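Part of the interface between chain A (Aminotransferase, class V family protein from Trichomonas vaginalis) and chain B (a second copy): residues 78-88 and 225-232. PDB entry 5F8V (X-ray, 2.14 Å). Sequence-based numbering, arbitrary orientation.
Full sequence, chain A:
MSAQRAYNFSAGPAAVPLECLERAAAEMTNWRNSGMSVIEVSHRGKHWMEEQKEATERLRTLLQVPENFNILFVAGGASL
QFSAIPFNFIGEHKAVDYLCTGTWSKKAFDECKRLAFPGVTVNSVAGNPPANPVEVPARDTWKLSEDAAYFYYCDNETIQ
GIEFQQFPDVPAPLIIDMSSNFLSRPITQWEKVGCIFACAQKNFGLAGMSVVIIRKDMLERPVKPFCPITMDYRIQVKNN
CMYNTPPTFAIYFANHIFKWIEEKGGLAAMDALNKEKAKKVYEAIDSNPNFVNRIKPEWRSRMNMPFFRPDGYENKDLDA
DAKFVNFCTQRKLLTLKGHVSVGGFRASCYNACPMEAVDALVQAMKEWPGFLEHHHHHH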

# COMPACT_ATOMS: atom_id res chain seq x y z
N ALA A 78 -6.11 6.83 1.29
CA ALA A 78 -6.77 8.03 0.80
C ALA A 78 -5.89 9.28 0.88
O ALA A 78 -5.92 10.11 -0.03
CB ALA A 78 -8.08 8.25 1.55
N SER A 79 -5.09 9.40 1.95
CA SER A 79 -4.24 10.58 2.16
C SER A 79 -3.20 10.78 1.06
O SER A 79 -2.86 11.92 0.73
CB SER A 79 -3.55 10.52 3.51
OG SER A 79 -4.50 10.37 4.55
N LEU A 80 -2.68 9.69 0.51
CA LEU A 80 -1.79 9.78 -0.65
C LEU A 80 -2.54 10.32 -1.89
O LEU A 80 -1.96 11.09 -2.67
CB LEU A 80 -1.15 8.42 -0.96
CG LEU A 80 -0.01 8.43 -2.00
CD1 LEU A 80 1.16 9.29 -1.52
CD2 LEU A 80 0.46 7.02 -2.31
N GLN A 81 -3.81 9.94 -2.05
CA GLN A 81 -4.60 10.45 -3.18
C GLN A 81 -4.94 11.94 -3.01
O GLN A 81 -5.05 12.65 -4.01
CB GLN A 81 -5.88 9.63 -3.43
CG GLN A 81 -5.73 8.11 -3.41
CD GLN A 81 -4.48 7.59 -4.10
OE1 GLN A 81 -4.13 8.04 -5.19
NE2 GLN A 81 -3.80 6.64 -3.46
N PHE A 82 -5.05 12.44 -1.78
CA PHE A 82 -5.17 13.91 -1.56
C PHE A 82 -4.02 14.67 -2.24
O PHE A 82 -4.22 15.76 -2.77
CB PHE A 82 -5.15 14.31 -0.07
CG PHE A 82 -6.24 13.72 0.78
CD1 PHE A 82 -7.37 13.08 0.25
CD2 PHE A 82 -6.15 13.85 2.18
CE1 PHE A 82 -8.34 12.57 1.09
CE2 PHE A 82 -7.13 13.34 3.00
CZ PHE A 82 -8.23 12.70 2.46
N SER A 83 -2.82 14.10 -2.20
CA SER A 83 -1.66 14.69 -2.87
C SER A 83 -1.74 14.51 -4.38
O SER A 83 -1.51 15.46 -5.13
CB SER A 83 -0.38 14.05 -2.35
OG SER A 83 -0.33 14.09 -0.94
N ALA A 84 -2.09 13.30 -4.82
CA ALA A 84 -2.10 12.97 -6.24
C ALA A 84 -3.17 13.73 -7.03
O ALA A 84 -2.96 14.03 -8.20
CB ALA A 84 -2.25 11.46 -6.44
N ILE A 85 -4.30 14.05 -6.40
CA ILE A 85 -5.40 14.72 -7.09
C ILE A 85 -4.95 16.03 -7.78
O ILE A 85 -5.12 16.16 -9.00
CB ILE A 85 -6.63 14.95 -6.16
CG1 ILE A 85 -7.34 13.61 -5.81
CG2 ILE A 85 -7.63 15.94 -6.76
CD1 ILE A 85 -7.89 12.81 -6.97
N PRO A 86 -4.38 17.00 -7.03
CA PRO A 86 -3.94 18.22 -7.70
C PRO A 86 -2.80 18.03 -8.70
O PRO A 86 -2.82 18.67 -9.76
CB PRO A 86 -3.52 19.15 -6.54
CG PRO A 86 -3.33 18.25 -5.37
CD PRO A 86 -4.29 17.12 -5.56
N PHE A 87 -1.82 17.17 -8.40
CA PHE A 87 -0.78 16.82 -9.38
C PHE A 87 -1.39 16.43 -10.73
O PHE A 87 -0.93 16.90 -11.77
CB PHE A 87 0.10 15.65 -8.91
CG PHE A 87 1.25 16.07 -8.05
CD1 PHE A 87 2.31 16.82 -8.58
CD2 PHE A 87 1.30 15.71 -6.70
CE1 PHE A 87 3.36 17.21 -7.79
CE2 PHE A 87 2.37 16.10 -5.91
CZ PHE A 87 3.40 16.84 -6.45
N ASN A 88 -2.45 15.62 -10.68
CA ASN A 88 -3.07 15.02 -11.86
C ASN A 88 -4.13 15.86 -12.58
O ASN A 88 -4.30 15.71 -13.79
CB ASN A 88 -3.70 13.66 -11.49
CG ASN A 88 -2.67 12.54 -11.42
OD1 ASN A 88 -2.35 11.92 -12.44
ND2 ASN A 88 -2.17 12.25 -10.22
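Chain B, residues 225-232: PFCPITMD

A helix that packs against an irregular segment offers a simple lesson: the helix supplies one stripe of side chains, and an irregular partner can lay its own side chains and backbone along it. In this aminotransferase dimer the stripe comes from chain A residues 78-88, helical throughout but kinked at Pro A86, whose nitrogen has no hydrogen to give to the preceding turn. Residues three or four positions apart fall on one side of a helix, and here Ser A79, Leu A80, Ser A83 and Phe A87 meet the neighbouring copy, while Ala A78, Gln A81, Phe A82 and Ile A85 make no contact with this part of it.

Chain B approaches as a loop that tightens into a short 3-10 segment at residues 229-231. Phe B226 has a left-handed backbone (phi/psi 64/21), Cys B227 and Pro B228 are extended (-76/125 and -55/134), and the chain then turns, held by the bonds from Met B231 N to Pro B228 O (2.9 Å) and from Asp B232 N to Ile B229 O (3.1 Å). Asp B232 occupies the N-cap of the helix that follows. The loop runs against the direction of the helix: Phe B226 lies by Phe A87, Pro B228 by Ser A83 and Thr B230 by Leu A80. The last two pairs have CA-CA separations of 5.5 Å between Ser A83 CA and Pro B228 CA, and 6.4 Å between Leu A80 CA and Thr B230 CA.

The direct contact is van der Waals packing. The CA-to-CB bond of Pro B228 points toward the helix, and its ring serves several neighbours at once: its CG lies 4.2 Å from Phe A87 CE2, and its CB lies 4.4 Å from Leu A80 CD1 and 3.6 Å from Ser A83 OG. The CB of Leu A80 points sideways, yet the end of its side chain comes nearer, bringing CD1 to 4.3 Å from Met B231 CG and 3.4 Å from Thr B230 OG1. Thr B230 also reaches the first turn of the stretch, where its CG2 is 4.1 Å from Ser A79 CB. At the other end, the edge of the Phe A87 ring meets the loop backbone, with CZ 3.3 Å from Phe B226 O and 4.0 Å from Phe B226 CB. The aromatic ring of Phe B226 itself leads away from the helix.

Polar contact is made through solvent, for no direct hydrogen bond joins the two stretches. One water bridges them: it donates to Ser A83 OG at 2.6 Å and accepts from Thr B230 N at 3.0 Å. It thus links a helix side chain to the backbone of the 3-10 segment, and Thr B230 OG1 lies 2.9 Å from the same water oxygen. Together the two stretches bury 319 Å², summed over both sides. The general principle is plain in this small patch: apolar and small polar side chains share the helix stripe, and a single water spans the gap between Ser A83 OG and Thr B230 N.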

# COMPACT_ATOMS: atom_id res chain seq x y z
N PRO B 225 10.56 20.98 -2.30
CA PRO B 225 9.15 21.39 -2.48
C PRO B 225 8.31 20.37 -3.26
O PRO B 225 8.85 19.54 -3.99
CB PRO B 225 9.24 22.72 -3.25
CG PRO B 225 10.68 23.15 -3.17
CD PRO B 225 11.49 21.90 -2.99
N PHE B 226 6.99 20.46 -3.09
CA PHE B 226 5.98 19.57 -3.72
C PHE B 226 6.07 18.10 -3.31
O PHE B 226 5.57 17.24 -4.02
CB PHE B 226 6.00 19.66 -5.26
CG PHE B 226 5.98 21.06 -5.79
CD1 PHE B 226 4.79 21.78 -5.83
CD2 PHE B 226 7.15 21.67 -6.25
CE1 PHE B 226 4.77 23.07 -6.32
CE2 PHE B 226 7.13 22.97 -6.74
CZ PHE B 226 5.94 23.67 -6.77
N CYS B 227 6.69 17.80 -2.18
CA CYS B 227 6.72 16.44 -1.68
C CYS B 227 5.35 16.11 -1.08
O CYS B 227 4.88 16.85 -0.23
CB CYS B 227 7.79 16.29 -0.62
SG CYS B 227 7.99 14.61 -0.03
N PRO B 228 4.68 15.03 -1.55
CA PRO B 228 3.45 14.58 -0.90
C PRO B 228 3.69 14.35 0.59
O PRO B 228 4.71 13.75 0.96
CB PRO B 228 3.13 13.26 -1.61
CG PRO B 228 3.71 13.45 -2.96
CD PRO B 228 4.99 14.18 -2.71
N ILE B 229 2.78 14.85 1.44
CA ILE B 229 3.05 14.87 2.89
C ILE B 229 3.40 13.49 3.46
O ILE B 229 4.34 13.37 4.25
CB ILE B 229 1.94 15.57 3.73
CG1 ILE B 229 2.38 15.71 5.19
CG2 ILE B 229 0.60 14.84 3.63
CD1 ILE B 229 1.66 16.79 5.96
N THR B 230 2.70 12.44 3.01
CA THR B 230 2.97 11.08 3.50
C THR B 230 4.29 10.46 3.00
O THR B 230 4.75 9.47 3.59
CB THR B 230 1.79 10.12 3.22
OG1 THR B 230 1.59 9.99 1.81
CG2 THR B 230 0.52 10.64 3.89
N MET B 231 4.89 11.02 1.95
CA MET B 231 6.23 10.60 1.49
C MET B 231 7.38 11.40 2.13
O MET B 231 8.56 11.16 1.82
CB MET B 231 6.32 10.70 -0.04
CG MET B 231 5.42 9.73 -0.78
SD MET B 231 5.32 10.11 -2.54
CE MET B 231 7.04 9.98 -3.02
N ASP B 232 7.04 12.35 3.00
CA ASP B 232 8.01 13.05 3.82
C ASP B 232 8.33 12.12 5.00
O ASP B 232 7.51 11.96 5.89
CB ASP B 232 7.44 14.39 4.27
CG ASP B 232 8.43 15.24 5.05
OD1 ASP B 232 9.42 14.68 5.56
OD2 ASP B 232 8.21 16.46 5.15
O HOH W 1 0.55 12.49 0.87